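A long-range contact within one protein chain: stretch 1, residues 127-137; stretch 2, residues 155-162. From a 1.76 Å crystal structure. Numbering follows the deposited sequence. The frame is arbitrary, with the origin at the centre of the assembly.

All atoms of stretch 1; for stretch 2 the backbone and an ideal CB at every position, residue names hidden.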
# COMPACT_ATOMS: atom_id res chain seq x y z
N ILE A 127 -1.01 3.70 -1.64
CA ILE A 127 -0.59 2.33 -1.83
C ILE A 127 -1.56 1.27 -1.27
O ILE A 127 -2.00 0.40 -2.02
CB ILE A 127 0.85 2.11 -1.24
CG1 ILE A 127 1.88 2.92 -2.06
CG2 ILE A 127 1.23 0.64 -1.32
CD1 ILE A 127 2.04 2.46 -3.49
N ASN A 128 -1.87 1.34 0.01
CA ASN A 128 -2.78 0.37 0.62
C ASN A 128 -4.25 0.50 0.16
O ASN A 128 -4.85 -0.55 -0.18
CB ASN A 128 -2.61 0.35 2.14
CG ASN A 128 -1.23 -0.13 2.53
OD1 ASN A 128 -0.75 -1.08 1.92
ND2 ASN A 128 -0.57 0.54 3.47
N PRO A 129 -4.82 1.73 0.10
CA PRO A 129 -6.22 1.84 -0.31
C PRO A 129 -6.42 1.47 -1.76
O PRO A 129 -7.35 0.73 -2.08
CB PRO A 129 -6.57 3.32 -0.05
CG PRO A 129 -5.63 3.73 1.01
CD PRO A 129 -4.34 3.01 0.65
N LEU A 130 -5.57 1.98 -2.66
CA LEU A 130 -5.72 1.60 -4.05
C LEU A 130 -5.56 0.09 -4.32
O LEU A 130 -6.34 -0.48 -5.07
CB LEU A 130 -4.81 2.43 -4.95
CG LEU A 130 -5.09 2.41 -6.43
CD1 LEU A 130 -6.48 2.94 -6.79
CD2 LEU A 130 -3.99 3.24 -7.09
N THR A 131 -4.58 -0.55 -3.68
CA THR A 131 -4.40 -2.00 -3.75
C THR A 131 -5.62 -2.76 -3.23
O THR A 131 -6.13 -3.70 -3.91
CB THR A 131 -3.11 -2.46 -3.03
OG1 THR A 131 -1.98 -1.86 -3.68
CG2 THR A 131 -2.95 -4.00 -3.14
N ALA A 132 -6.11 -2.36 -2.06
CA ALA A 132 -7.27 -3.03 -1.48
C ALA A 132 -8.51 -2.84 -2.38
O ALA A 132 -9.21 -3.80 -2.67
CB ALA A 132 -7.53 -2.53 -0.03
N TRP A 133 -8.74 -1.61 -2.86
CA TRP A 133 -9.91 -1.29 -3.69
C TRP A 133 -9.91 -2.02 -5.03
O TRP A 133 -10.95 -2.59 -5.45
CB TRP A 133 -9.97 0.20 -3.97
CG TRP A 133 -11.15 0.57 -4.89
CD1 TRP A 133 -11.08 0.89 -6.21
CD2 TRP A 133 -12.53 0.64 -4.52
NE1 TRP A 133 -12.35 1.19 -6.69
CE2 TRP A 133 -13.25 1.03 -5.68
CE3 TRP A 133 -13.22 0.44 -3.32
CZ2 TRP A 133 -14.65 1.20 -5.67
CZ3 TRP A 133 -14.62 0.63 -3.31
CH2 TRP A 133 -15.31 1.00 -4.49
N VAL A 134 -8.78 -1.94 -5.72
CA VAL A 134 -8.61 -2.59 -7.01
C VAL A 134 -8.73 -4.14 -6.94
O VAL A 134 -9.46 -4.73 -7.73
CB VAL A 134 -7.37 -2.08 -7.77
CG1 VAL A 134 -7.15 -2.89 -9.05
CG2 VAL A 134 -7.56 -0.61 -8.16
N THR A 135 -8.00 -4.77 -6.02
CA THR A 135 -8.06 -6.24 -5.87
C THR A 135 -9.51 -6.67 -5.58
O THR A 135 -10.01 -7.62 -6.21
CB THR A 135 -7.04 -6.79 -4.82
OG1 THR A 135 -7.25 -6.13 -3.56
CG2 THR A 135 -5.55 -6.57 -5.28
N CYS A 136 -10.21 -5.95 -4.69
CA CYS A 136 -11.62 -6.26 -4.39
C CYS A 136 -12.57 -6.02 -5.58
O CYS A 136 -13.44 -6.85 -5.86
CB CYS A 136 -12.14 -5.48 -3.15
SG CYS A 136 -11.44 -6.11 -1.59
N THR A 137 -12.43 -4.92 -6.28
CA THR A 137 -13.47 -4.55 -7.22
C THR A 137 -13.18 -4.96 -8.65
O THR A 137 -14.11 -5.02 -9.49
CB THR A 137 -13.79 -3.06 -7.16
OG1 THR A 137 -12.64 -2.27 -7.53
CG2 THR A 137 -14.29 -2.68 -5.74
N UNK A 155 -1.88 -6.10 9.22
CA UNK A 155 -1.28 -4.98 8.47
C UNK A 155 -2.22 -3.78 8.21
O UNK A 155 -3.44 -3.88 8.38
CB UNK A 155 -0.78 -5.50 7.12
N UNK A 156 -1.66 -2.66 7.72
CA UNK A 156 -2.47 -1.54 7.31
C UNK A 156 -3.49 -1.97 6.28
O UNK A 156 -4.67 -1.58 6.37
CB UNK A 156 -1.59 -0.41 6.76
N UNK A 157 -3.04 -2.72 5.28
CA UNK A 157 -3.96 -3.11 4.20
C UNK A 157 -5.05 -4.07 4.73
O UNK A 157 -6.20 -3.98 4.31
CB UNK A 157 -3.18 -3.77 3.06
N UNK A 158 -4.67 -4.92 5.67
CA UNK A 158 -5.64 -5.81 6.35
C UNK A 158 -6.81 -5.06 6.97
O UNK A 158 -7.96 -5.48 6.86
CB UNK A 158 -4.93 -6.62 7.44
N UNK A 159 -6.52 -3.96 7.65
CA UNK A 159 -7.55 -3.12 8.25
C UNK A 159 -8.44 -2.51 7.19
O UNK A 159 -9.60 -2.26 7.42
CB UNK A 159 -6.92 -2.02 9.10
N UNK A 160 -7.88 -2.27 6.00
CA UNK A 160 -8.70 -1.75 4.92
C UNK A 160 -9.63 -2.81 4.32
O UNK A 160 -10.80 -2.53 4.00
CB UNK A 160 -7.80 -1.17 3.83
N UNK A 161 -9.12 -4.03 4.15
CA UNK A 161 -9.97 -5.11 3.64
C UNK A 161 -11.19 -5.32 4.57
O UNK A 161 -12.31 -5.55 4.10
CB UNK A 161 -9.16 -6.40 3.51
N UNK A 162 -10.96 -5.19 5.88
CA UNK A 162 -12.06 -5.33 6.87
C UNK A 162 -13.13 -4.30 6.61
O UNK A 162 -14.33 -4.61 6.55
CB UNK A 162 -11.54 -5.18 8.30

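Position 155 stands just ahead of a helix, with backbone angles of -65° and 170°, and although its CA-to-CB bond points toward stretch 1, no atom there lies within 5.5 Å of the ideal CB. The local backbone therefore says more than the partner helix. At an N-cap, Ser, Thr, Asp or Asn can accept from a free amide of the first turn. The residue is Ser155; Ser155 OG accepts from the backbone N of position 158 at 3.1 Å, a capping bond.

Position 156 opens the helix, and its CB points toward stretch 1, with the ideal CB 3.6 Å from Asn128 ND2. So close an approach favours a small side chain such as Ala or Ser, although a longer one might turn aside. Ala156 is deposited; its CB lies 3.5 Å from Asn128 ND2, a packing contact.

Position 157 sits where the backbones come close, its CA 5.1 Å from Asn128 CA. The CB points sideways, 3.8 Å from Asn128 OD1 and 5.5 Å from Ala132 CB, so an extended apolar chain, Ile, Leu or Met, could run along the partner helix. Ile157, with chi1 and chi2 both t, does so. Its CG1 packs 3.6 Å from Asn128 O and 3.8 Å from Ala132 CB, and its CD1 reaches Thr131 CG2 at 3.6 Å. Its backbone takes part as well: a water accepts from Ile157 N at 2.9 Å and donates a weak bond to Asn128 OD1 at 3.4 Å, linking the helices where no direct hydrogen bond does.

At position 158 the CA-to-CB direction leads away from stretch 1. The ideal CB would lie 3.3 Å from Ser155 O, a tight but ordinary helical distance, and stretch 1 asks for nothing here; many residues would do, glycine among them. Gly158 is deposited and has no side chain to point.

Position 159 is out of reach of stretch 1, which leaves the choice of residue wide. His159 instead turns back on its own helix, ND1 donating to Ser155 O at 2.9 Å.

Position 160 points toward the partner, its ideal CB 4.1 Å from Ala132 CB, 5.0 Å from Asn128 O and 5.4 Å from Pro129 CA. Facing Ala132 and Pro129, a medium-sized aliphatic residue, Leu, Ile or Met, would suit. Leu160 (m, t) carries CD1 to 3.6 Å from Pro129 N and 3.8 Å from Pro129 CG, while its CB rests 4.1 Å from Ala132 CB.

At position 161 the CB points sideways, 5.5 Å from Ala132 CB. The short side chain of Ala132 leaves room beyond it, which a long or flat group could use: Phe, Tyr, Leu or Met. The residue is Phe161, whose ring end comes nearer than its CB. Ala132 CB lies over one ring face, 4.1 Å from the Phe161 ring centroid, in a CH-pi contact. At the edge stand Cys136 SG, 3.7 Å from Phe161 CD1, and Thr135 OG1, 3.5 Å from Phe161 CE1.

Position 162 is again out of reach; many helix-compatible residues would serve as far as stretch 1 is concerned, and Ala162 simply continues the helix.

Stretch 2 155-162: SAIGHLFA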
# COMPACT_ATOMS: atom_id res chain seq x y z
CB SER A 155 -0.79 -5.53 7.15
OG SER A 155 -1.90 -5.98 6.40
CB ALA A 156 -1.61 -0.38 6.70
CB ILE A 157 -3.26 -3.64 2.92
CG1 ILE A 157 -4.28 -3.57 1.74
CG2 ILE A 157 -2.70 -5.04 3.11
CD1 ILE A 157 -3.71 -3.98 0.36
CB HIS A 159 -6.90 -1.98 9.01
CG HIS A 159 -6.32 -2.38 10.32
ND1 HIS A 159 -5.37 -3.37 10.45
CD2 HIS A 159 -6.52 -1.89 11.56
CE1 HIS A 159 -5.05 -3.52 11.72
NE2 HIS A 159 -5.74 -2.63 12.42
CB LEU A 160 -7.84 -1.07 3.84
CG LEU A 160 -6.92 0.04 4.37
CD1 LEU A 160 -6.14 0.67 3.24
CD2 LEU A 160 -7.69 1.10 5.12
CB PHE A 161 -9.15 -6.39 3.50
CG PHE A 161 -8.28 -6.43 2.25
CD1 PHE A 161 -8.85 -6.40 0.97
CD2 PHE A 161 -6.90 -6.53 2.37
CE1 PHE A 161 -8.02 -6.43 -0.18
CE2 PHE A 161 -6.08 -6.58 1.22
CZ PHE A 161 -6.66 -6.54 -0.06
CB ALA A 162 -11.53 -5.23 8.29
O HOH W 1 -0.21 -3.08 4.65
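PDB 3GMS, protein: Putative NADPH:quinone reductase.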